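Local coordinates for La protein (Trypanosoma brucei, PDB 1S29) that probably binds RNA, including mRNA, through this N-terminal La motif, a winged-helix domain that mediates RNA binding by way of a conserved aromatic patch, at residues 7-10 and 11-15; 16-19 and 20-24; 23-26 and 27-31; 30-33 and 34-38. All blocks are in the same frame, centred on the assembly; numbering follows the deposited sequence.

All four contacts are local, made between successive turns or at the caps of helices 8-21, 24-27 and 31-37 of the La motif. Contacts 1 and 2 share helix 8-21: contact 1 is its capped, largely exposed start, where charged and amide side chains reach back to backbone carbonyls, whereas contact 2 is its partly buried end, rich in aromatic rings. Contact 3, again at the surface, forms helix 24-27 and the turn after it, and contact 4 forms the partly buried helix 31-37. Ser-23 and Asp-30 join contact 2 to contact 3 and contact 3 to contact 4, and Phe-22, Val-27, Leu-33 and Met-37 meet where contacts 2, 3 and 4 converge.

Contact 1 (7-10 and 11-15); sequences SSEN and KQKLQ
Lys-13 and Glu-9 lie side by side, one turn of helix apart and pointing the same way. The lysine chain runs extended as far as CE and then bends at its last torsion (chi4 64°), which brings NZ back to within 3.9 Å of Glu-9 CB. The carboxylate itself stays slightly farther off, with Glu-9 OE2 4.1 Å from Lys-13 NZ, beyond a salt bridge but near enough that the two charges probably attract. A water links Lys-13 NZ to the backbone of Glu-9: it donates to Glu-9 O and accepts from Lys-13 NZ, so that the carbonyl holds both this water and the helical N-H of Lys-13. Nearer its root the lysine is crossed at a slant by Asn-10, whose OD1 is 3.7 Å from Lys-13 CD.

Gln-12 leans back in a similar manner. With CG beside its own backbone N (chi1 -66°), the chain lies along the Ser-8 carbonyl: CG is 3.2 Å from Ser-8 O, and NE2 adds a weak hydrogen bond to the same oxygen, which already accepts from Gln-12 N. Lys-11 sets its CG 3.2 Å from Ser-7 O, then extends away to lie on Leu-6 and Glu-68. Leu-14, the buried member, turns instead to Thr-60 and Ala-69.

Ser-7 OG accepts from Asn-10 N at 3.1 Å, while Ser-7 O takes the N-H of Lys-11 as the first i to i+4 bond of the helix. This is a classic serine N-cap, and it opens the N-terminal helix 8-21 of the La-type winged-helix domain.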
# COMPACT_ATOMS: atom_id res chain seq x y z
N SER A 7 5.84 11.87 -10.28
CA SER A 7 5.09 13.12 -10.20
C SER A 7 3.93 13.08 -9.21
O SER A 7 3.55 12.02 -8.73
CB SER A 7 4.53 13.47 -11.57
OG SER A 7 3.60 12.47 -11.97
N SER A 8 3.37 14.25 -8.92
CA SER A 8 2.25 14.31 -7.99
C SER A 8 1.08 13.50 -8.56
O SER A 8 0.40 12.78 -7.83
CB SER A 8 1.82 15.76 -7.74
OG SER A 8 1.29 16.36 -8.90
N GLU A 9 0.84 13.61 -9.86
CA GLU A 9 -0.25 12.86 -10.45
C GLU A 9 -0.00 11.36 -10.40
O GLU A 9 -0.93 10.59 -10.14
CB GLU A 9 -0.51 13.31 -11.90
CG GLU A 9 -1.43 14.51 -11.97
CD GLU A 9 -1.80 14.88 -13.39
OE1 GLU A 9 -2.63 15.80 -13.56
OE2 GLU A 9 -1.26 14.26 -14.34
N ASN A 10 1.23 10.94 -10.67
CA ASN A 10 1.54 9.51 -10.61
C ASN A 10 1.54 9.00 -9.18
O ASN A 10 1.29 7.82 -8.94
CB ASN A 10 2.88 9.21 -11.28
CG ASN A 10 2.78 9.16 -12.80
OD1 ASN A 10 1.74 8.79 -13.35
ND2 ASN A 10 3.87 9.52 -13.47
N LYS A 11 1.83 9.88 -8.22
CA LYS A 11 1.79 9.48 -6.81
C LYS A 11 0.34 9.23 -6.44
O LYS A 11 0.02 8.28 -5.72
CB LYS A 11 2.35 10.58 -5.91
CG LYS A 11 3.86 10.65 -5.84
CD LYS A 11 4.29 11.85 -4.99
CE LYS A 11 5.80 11.97 -4.95
NZ LYS A 11 6.21 13.26 -4.33
N GLN A 12 -0.55 10.10 -6.92
CA GLN A 12 -1.97 9.96 -6.62
C GLN A 12 -2.52 8.71 -7.27
O GLN A 12 -3.40 8.04 -6.72
CB GLN A 12 -2.73 11.19 -7.11
CG GLN A 12 -2.37 12.46 -6.36
CD GLN A 12 -3.13 13.67 -6.85
OE1 GLN A 12 -4.36 13.68 -6.85
NE2 GLN A 12 -2.40 14.70 -7.28
N LYS A 13 -2.00 8.37 -8.45
CA LYS A 13 -2.44 7.18 -9.15
C LYS A 13 -2.04 5.93 -8.37
O LYS A 13 -2.82 4.99 -8.24
CB LYS A 13 -1.83 7.12 -10.55
CG LYS A 13 -2.43 8.12 -11.52
CD LYS A 13 -1.86 7.92 -12.92
CE LYS A 13 -2.49 8.86 -13.93
NZ LYS A 13 -2.19 10.30 -13.63
N LEU A 14 -0.81 5.93 -7.85
CA LEU A 14 -0.31 4.81 -7.08
C LEU A 14 -1.06 4.71 -5.74
O LEU A 14 -1.34 3.61 -5.26
CB LEU A 14 1.19 4.96 -6.82
CG LEU A 14 1.84 3.89 -5.94
CD1 LEU A 14 1.50 2.50 -6.46
CD2 LEU A 14 3.34 4.11 -5.91
N GLN A 15 -1.37 5.86 -5.16
CA GLN A 15 -2.11 5.92 -3.91
C GLN A 15 -3.40 5.12 -4.07
O GLN A 15 -3.74 4.28 -3.24
CB GLN A 15 -2.44 7.38 -3.56
CG GLN A 15 -3.13 7.58 -2.21
CD GLN A 15 -3.84 8.92 -2.11
OE1 GLN A 15 -3.26 9.97 -2.42
NE2 GLN A 15 -5.09 8.90 -1.66
O HOH W 1 -3.48 11.30 -10.90

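Contact 2 (16-19 and 20-24); sequences KQVE and FYFSD
Phe-20, Tyr-21 and Phe-22, at the end of helix 8-21, hang from the carbonyls of Lys-16, Gln-17 and Val-18. Their backbone N-H groups donate to these three oxygens in turn. The bonds lengthen toward the end of the helix: Phe-20 N lies 2.8 Å from Lys-16 O. Phe-22 N is 3.3 Å from Val-18 O and adds a weak second bond to Glu-19 O. Beyond this Ser-23 folds back on Phe-20 O, which accepts from both Ser-23 N and Ser-23 OG and also from Asn-26 ND2, so a carbonyl at the helix end is held by three donors.

Two rings also approach backbone oxygens. Tyr-21 CD1 reaches 3.2 Å from Gln-17 O, and Phe-22 CD2 brings its ring edge close to Val-18 O.

The apolar contacts are fewer. One face of the tyrosine ring is touched toward its rim by Phe-20 CD2. On the buried side Val-18 and Phe-22 run alongside each other; CG1 of the valine, anti to its backbone N (chi1 176°), comes 4.0 Å from Phe-22 CD2.

Outward, Glu-19 bonds to Ser-73 and Gln-15, Tyr-21 OH meets the backbone N of Arg-55, and Phe-20 forms a cation-pi pair with Arg-55. Val-18 and Phe-22 touch both Leu-50 of helix 47-50 and Leu-76 of strand 76-78.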
# COMPACT_ATOMS: atom_id res chain seq x y z
N LYS A 16 -4.13 5.39 -5.15
CA LYS A 16 -5.39 4.70 -5.40
C LYS A 16 -5.22 3.21 -5.66
O LYS A 16 -6.12 2.43 -5.35
CB LYS A 16 -6.12 5.37 -6.55
CG LYS A 16 -6.54 6.80 -6.23
CD LYS A 16 -7.04 7.52 -7.47
CE LYS A 16 -7.39 8.97 -7.15
NZ LYS A 16 -7.91 9.67 -8.35
N GLN A 17 -4.08 2.82 -6.22
CA GLN A 17 -3.83 1.40 -6.47
C GLN A 17 -3.61 0.68 -5.15
O GLN A 17 -4.04 -0.46 -4.98
CB GLN A 17 -2.62 1.22 -7.39
CG GLN A 17 -2.81 1.81 -8.79
CD GLN A 17 -3.74 0.98 -9.66
OE1 GLN A 17 -4.85 0.64 -9.26
NE2 GLN A 17 -3.28 0.65 -10.87
N VAL A 18 -2.92 1.33 -4.21
CA VAL A 18 -2.69 0.72 -2.90
C VAL A 18 -4.04 0.67 -2.17
O VAL A 18 -4.37 -0.33 -1.54
CB VAL A 18 -1.66 1.53 -2.05
CG1 VAL A 18 -1.54 0.91 -0.65
CG2 VAL A 18 -0.30 1.53 -2.73
N GLU A 19 -4.82 1.74 -2.28
CA GLU A 19 -6.13 1.76 -1.64
C GLU A 19 -7.00 0.66 -2.26
O GLU A 19 -7.85 0.08 -1.59
CB GLU A 19 -6.79 3.13 -1.81
CG GLU A 19 -5.99 4.24 -1.16
CD GLU A 19 -6.60 5.61 -1.35
OE1 GLU A 19 -7.31 5.83 -2.35
OE2 GLU A 19 -6.35 6.49 -0.50
N PHE A 20 -6.77 0.37 -3.53
CA PHE A 20 -7.53 -0.67 -4.23
C PHE A 20 -7.33 -2.03 -3.58
O PHE A 20 -8.28 -2.75 -3.28
CB PHE A 20 -7.08 -0.75 -5.70
CG PHE A 20 -7.71 -1.89 -6.48
CD1 PHE A 20 -8.98 -1.76 -7.02
CD2 PHE A 20 -7.00 -3.06 -6.70
CE1 PHE A 20 -9.54 -2.79 -7.79
CE2 PHE A 20 -7.55 -4.10 -7.46
CZ PHE A 20 -8.82 -3.96 -8.01
N TYR A 21 -6.07 -2.40 -3.35
CA TYR A 21 -5.79 -3.68 -2.74
C TYR A 21 -6.35 -3.81 -1.33
O TYR A 21 -6.73 -4.90 -0.91
CB TYR A 21 -4.27 -3.93 -2.73
CG TYR A 21 -3.71 -4.26 -4.09
CD1 TYR A 21 -2.79 -3.42 -4.71
CD2 TYR A 21 -4.10 -5.42 -4.77
CE1 TYR A 21 -2.27 -3.73 -5.97
CE2 TYR A 21 -3.58 -5.73 -6.03
CZ TYR A 21 -2.67 -4.88 -6.62
OH TYR A 21 -2.15 -5.20 -7.86
N PHE A 22 -6.43 -2.69 -0.62
CA PHE A 22 -6.95 -2.69 0.75
C PHE A 22 -8.43 -2.32 0.86
O PHE A 22 -8.95 -2.20 1.96
CB PHE A 22 -6.14 -1.72 1.61
CG PHE A 22 -4.79 -2.26 2.01
CD1 PHE A 22 -4.67 -3.20 3.04
CD2 PHE A 22 -3.63 -1.82 1.38
CE1 PHE A 22 -3.42 -3.69 3.41
CE2 PHE A 22 -2.38 -2.31 1.75
CZ PHE A 22 -2.27 -3.24 2.77
N SER A 23 -9.12 -2.15 -0.26
CA SER A 23 -10.53 -1.78 -0.21
C SER A 23 -11.36 -2.89 0.42
O SER A 23 -10.97 -4.06 0.39
CB SER A 23 -11.07 -1.49 -1.62
OG SER A 23 -11.32 -2.69 -2.34
N ASP A 24 -12.50 -2.53 0.99
CA ASP A 24 -13.39 -3.50 1.62
C ASP A 24 -13.73 -4.65 0.68
O ASP A 24 -13.69 -5.82 1.06
CB ASP A 24 -14.70 -2.84 2.07
CG ASP A 24 -14.53 -1.99 3.31
OD1 ASP A 24 -13.39 -1.87 3.81
OD2 ASP A 24 -15.55 -1.44 3.78

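Contact 3 (23-26 and 27-31); sequences SDVN and VQRDI
Val-27 N donates to Ser-23 O at 2.9 Å. Alongside it Ser-23 OG accepts from Asn-26 N at 3.2 Å, a capping bond that starts helix 24-27; the serine, already tied to the end of helix 8-21, thus links one helix to the next. Asp-24 OD1 forms a salt bridge with Arg-87. Past the helix, Arg-29 N reaches back three residues to Asn-26 O at 2.9 Å, from well above the carbonyl plane.

A water bridges the next pair, donating to Val-25 O at 2.7 Å and accepting from Arg-29 NE in the plane of the guanidinium.

Helix 24-27 is a single turn inserted between helices 8-21 and 31-37 of the La motif. It passes into a type I beta turn, Val-27 to Asp-30, closed by Asp-30 N on Val-27 O at 3.1 Å, which ends at the start of helix 31-37.

Packing is limited to a few side chains. Val-25 and Arg-29 run side by side, both pointing the same way, and CG1 of the valine lies 3.8 Å from Arg-29 NH2. In Val-27, CG1 stands between the backbone N and the carbonyl carbon (chi1 64°), which presses it against Ser-23 O and leaves Asp-24 O 3.4 Å away. This buried valine also touches Lys-34, Met-37 and Leu-91.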
# COMPACT_ATOMS: atom_id res chain seq x y z
N SER A 23 -9.12 -2.15 -0.26
CA SER A 23 -10.53 -1.78 -0.21
C SER A 23 -11.36 -2.89 0.42
O SER A 23 -10.97 -4.06 0.39
CB SER A 23 -11.07 -1.49 -1.62
OG SER A 23 -11.32 -2.69 -2.34
N ASP A 24 -12.50 -2.53 0.99
CA ASP A 24 -13.39 -3.50 1.62
C ASP A 24 -13.73 -4.65 0.68
O ASP A 24 -13.69 -5.82 1.06
CB ASP A 24 -14.70 -2.84 2.07
CG ASP A 24 -14.53 -1.99 3.31
OD1 ASP A 24 -13.39 -1.87 3.81
OD2 ASP A 24 -15.55 -1.44 3.78
N VAL A 25 -14.06 -4.32 -0.56
CA VAL A 25 -14.45 -5.33 -1.53
C VAL A 25 -13.34 -6.30 -1.87
O VAL A 25 -13.54 -7.52 -1.86
CB VAL A 25 -14.95 -4.69 -2.84
CG1 VAL A 25 -15.20 -5.76 -3.89
CG2 VAL A 25 -16.23 -3.92 -2.59
N ASN A 26 -12.16 -5.77 -2.16
CA ASN A 26 -11.03 -6.59 -2.56
C ASN A 26 -10.34 -7.36 -1.45
O ASN A 26 -10.05 -8.54 -1.60
CB ASN A 26 -9.99 -5.72 -3.28
CG ASN A 26 -10.53 -5.10 -4.55
OD1 ASN A 26 -11.06 -5.80 -5.41
ND2 ASN A 26 -10.40 -3.79 -4.68
N VAL A 27 -10.07 -6.69 -0.33
CA VAL A 27 -9.38 -7.33 0.77
C VAL A 27 -10.09 -8.59 1.25
O VAL A 27 -9.45 -9.57 1.61
CB VAL A 27 -9.23 -6.38 1.98
CG1 VAL A 27 -10.58 -6.00 2.54
CG2 VAL A 27 -8.37 -7.04 3.04
N GLN A 28 -11.42 -8.56 1.24
CA GLN A 28 -12.19 -9.71 1.69
C GLN A 28 -12.08 -10.92 0.76
O GLN A 28 -12.49 -12.02 1.11
CB GLN A 28 -13.64 -9.29 1.92
CG GLN A 28 -13.77 -8.32 3.11
CD GLN A 28 -15.18 -7.82 3.34
OE1 GLN A 28 -15.68 -6.97 2.61
NE2 GLN A 28 -15.83 -8.36 4.37
N ARG A 29 -11.49 -10.73 -0.42
CA ARG A 29 -11.33 -11.84 -1.36
C ARG A 29 -9.89 -12.26 -1.47
O ARG A 29 -9.58 -13.26 -2.11
CB ARG A 29 -11.78 -11.43 -2.76
CG ARG A 29 -13.10 -10.74 -2.80
CD ARG A 29 -13.48 -10.42 -4.22
NE ARG A 29 -14.78 -9.76 -4.23
CZ ARG A 29 -15.54 -9.61 -5.31
NH1 ARG A 29 -15.13 -10.09 -6.48
NH2 ARG A 29 -16.71 -9.00 -5.21
N ASP A 30 -9.01 -11.47 -0.86
CA ASP A 30 -7.57 -11.69 -0.94
C ASP A 30 -7.02 -12.49 0.23
O ASP A 30 -6.64 -11.92 1.26
CB ASP A 30 -6.89 -10.32 -1.00
CG ASP A 30 -5.56 -10.36 -1.71
OD1 ASP A 30 -4.87 -11.40 -1.66
OD2 ASP A 30 -5.19 -9.32 -2.31
N ILE A 31 -6.96 -13.81 0.07
CA ILE A 31 -6.47 -14.70 1.11
C ILE A 31 -5.02 -14.40 1.46
O ILE A 31 -4.62 -14.44 2.62
CB ILE A 31 -6.57 -16.17 0.68
CG1 ILE A 31 -8.02 -16.55 0.38
CG2 ILE A 31 -5.98 -17.08 1.74
CD1 ILE A 31 -8.18 -17.90 -0.28
O HOH W 2 -15.70 -9.06 -1.34

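Contact 4 (30-33 and 34-38); sequences DIFL and KGKMA
Lys-36 reaches back to Phe-32, the residue one turn earlier in helix 31-37. Its CB lies 3.5 Å from Leu-33 O, while CG turns to Phe-32, 3.7 Å from the carbonyl O and 4.1 Å from ring atom CE2. A bend at the second torsion (chi2 -66°) turns the chain across the end of the phenylalanine, and CE comes 3.4 Å from Phe-32 CZ, with CE1 and CE2 a little farther off. The ring is brought there by its own first torsion, which sets CG opposite the backbone N (chi1 -179°). NZ continues past the ring.

The backbone beneath is a regular alpha-helix with an aspartate N-cap: Leu-33 N donates to Asp-30 OD1 at 3.1 Å, from above the carboxylate plane, and Lys-34 N to Asp-30 O at 2.9 Å. This is how helix 31-37 of the La-type winged-helix domain begins.

On the buried side Leu-33 and selenomethionine Met-37 are skewed across one another, SE standing 4.2 Å from Leu-33 CG, and both reach Val-45 of strand 45-46. Lys-34 bends at its third torsion, setting CE 3.6 Å from Asp-30 O and NZ hydrogen-bonded to Gln-28 O, and Phe-32 and Leu-33 both touch Phe-53.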
# COMPACT_ATOMS: atom_id res chain seq x y z
N ASP A 30 -9.01 -11.47 -0.86
CA ASP A 30 -7.57 -11.69 -0.94
C ASP A 30 -7.02 -12.49 0.23
O ASP A 30 -6.64 -11.92 1.26
CB ASP A 30 -6.89 -10.32 -1.00
CG ASP A 30 -5.56 -10.36 -1.71
OD1 ASP A 30 -4.87 -11.40 -1.66
OD2 ASP A 30 -5.19 -9.32 -2.31
N ILE A 31 -6.96 -13.81 0.07
CA ILE A 31 -6.47 -14.70 1.11
C ILE A 31 -5.02 -14.40 1.46
O ILE A 31 -4.62 -14.44 2.62
CB ILE A 31 -6.57 -16.17 0.68
CG1 ILE A 31 -8.02 -16.55 0.38
CG2 ILE A 31 -5.98 -17.08 1.74
CD1 ILE A 31 -8.18 -17.90 -0.28
N PHE A 32 -4.22 -14.10 0.44
CA PHE A 32 -2.82 -13.80 0.70
C PHE A 32 -2.68 -12.52 1.50
O PHE A 32 -1.98 -12.50 2.51
CB PHE A 32 -2.05 -13.67 -0.61
CG PHE A 32 -0.59 -13.38 -0.42
CD1 PHE A 32 0.31 -14.41 -0.15
CD2 PHE A 32 -0.12 -12.07 -0.49
CE1 PHE A 32 1.66 -14.14 0.04
CE2 PHE A 32 1.24 -11.79 -0.30
CZ PHE A 32 2.13 -12.82 -0.04
N LEU A 33 -3.34 -11.46 1.05
CA LEU A 33 -3.24 -10.19 1.76
C LEU A 33 -3.80 -10.30 3.18
O LEU A 33 -3.19 -9.78 4.13
CB LEU A 33 -3.95 -9.08 0.98
CG LEU A 33 -3.77 -7.67 1.54
CD1 LEU A 33 -2.29 -7.33 1.64
CD2 LEU A 33 -4.50 -6.66 0.65
N LYS A 34 -4.94 -10.96 3.34
CA LYS A 34 -5.49 -11.12 4.68
C LYS A 34 -4.52 -11.90 5.56
O LYS A 34 -4.45 -11.68 6.77
CB LYS A 34 -6.84 -11.84 4.64
CG LYS A 34 -7.99 -10.94 4.27
CD LYS A 34 -9.33 -11.65 4.38
CE LYS A 34 -9.48 -12.74 3.34
NZ LYS A 34 -10.83 -13.39 3.46
N GLY A 35 -3.77 -12.81 4.94
CA GLY A 35 -2.81 -13.59 5.69
C GLY A 35 -1.71 -12.70 6.25
O GLY A 35 -1.26 -12.88 7.38
N LYS A 36 -1.25 -11.76 5.44
CA LYS A 36 -0.19 -10.85 5.88
C LYS A 36 -0.72 -9.95 6.99
O LYS A 36 -0.04 -9.69 8.00
CB LYS A 36 0.28 -9.98 4.71
CG LYS A 36 1.05 -10.74 3.64
CD LYS A 36 2.38 -11.26 4.18
CE LYS A 36 3.16 -12.00 3.10
NZ LYS A 36 4.40 -12.64 3.64
N MSE A 37 -1.94 -9.45 6.80
CA MSE A 37 -2.56 -8.58 7.78
C MSE A 37 -2.74 -9.27 9.12
O MSE A 37 -2.70 -8.62 10.17
CB MSE A 37 -3.91 -8.08 7.27
CG MSE A 37 -3.82 -7.09 6.12
SE MSE A 37 -5.54 -6.87 5.25
CE MSE A 37 -6.50 -5.92 6.64
N ALA A 38 -2.95 -10.58 9.10
CA ALA A 38 -3.16 -11.35 10.32
C ALA A 38 -1.87 -11.70 11.06
O ALA A 38 -1.92 -12.31 12.13
CB ALA A 38 -3.95 -12.63 10.02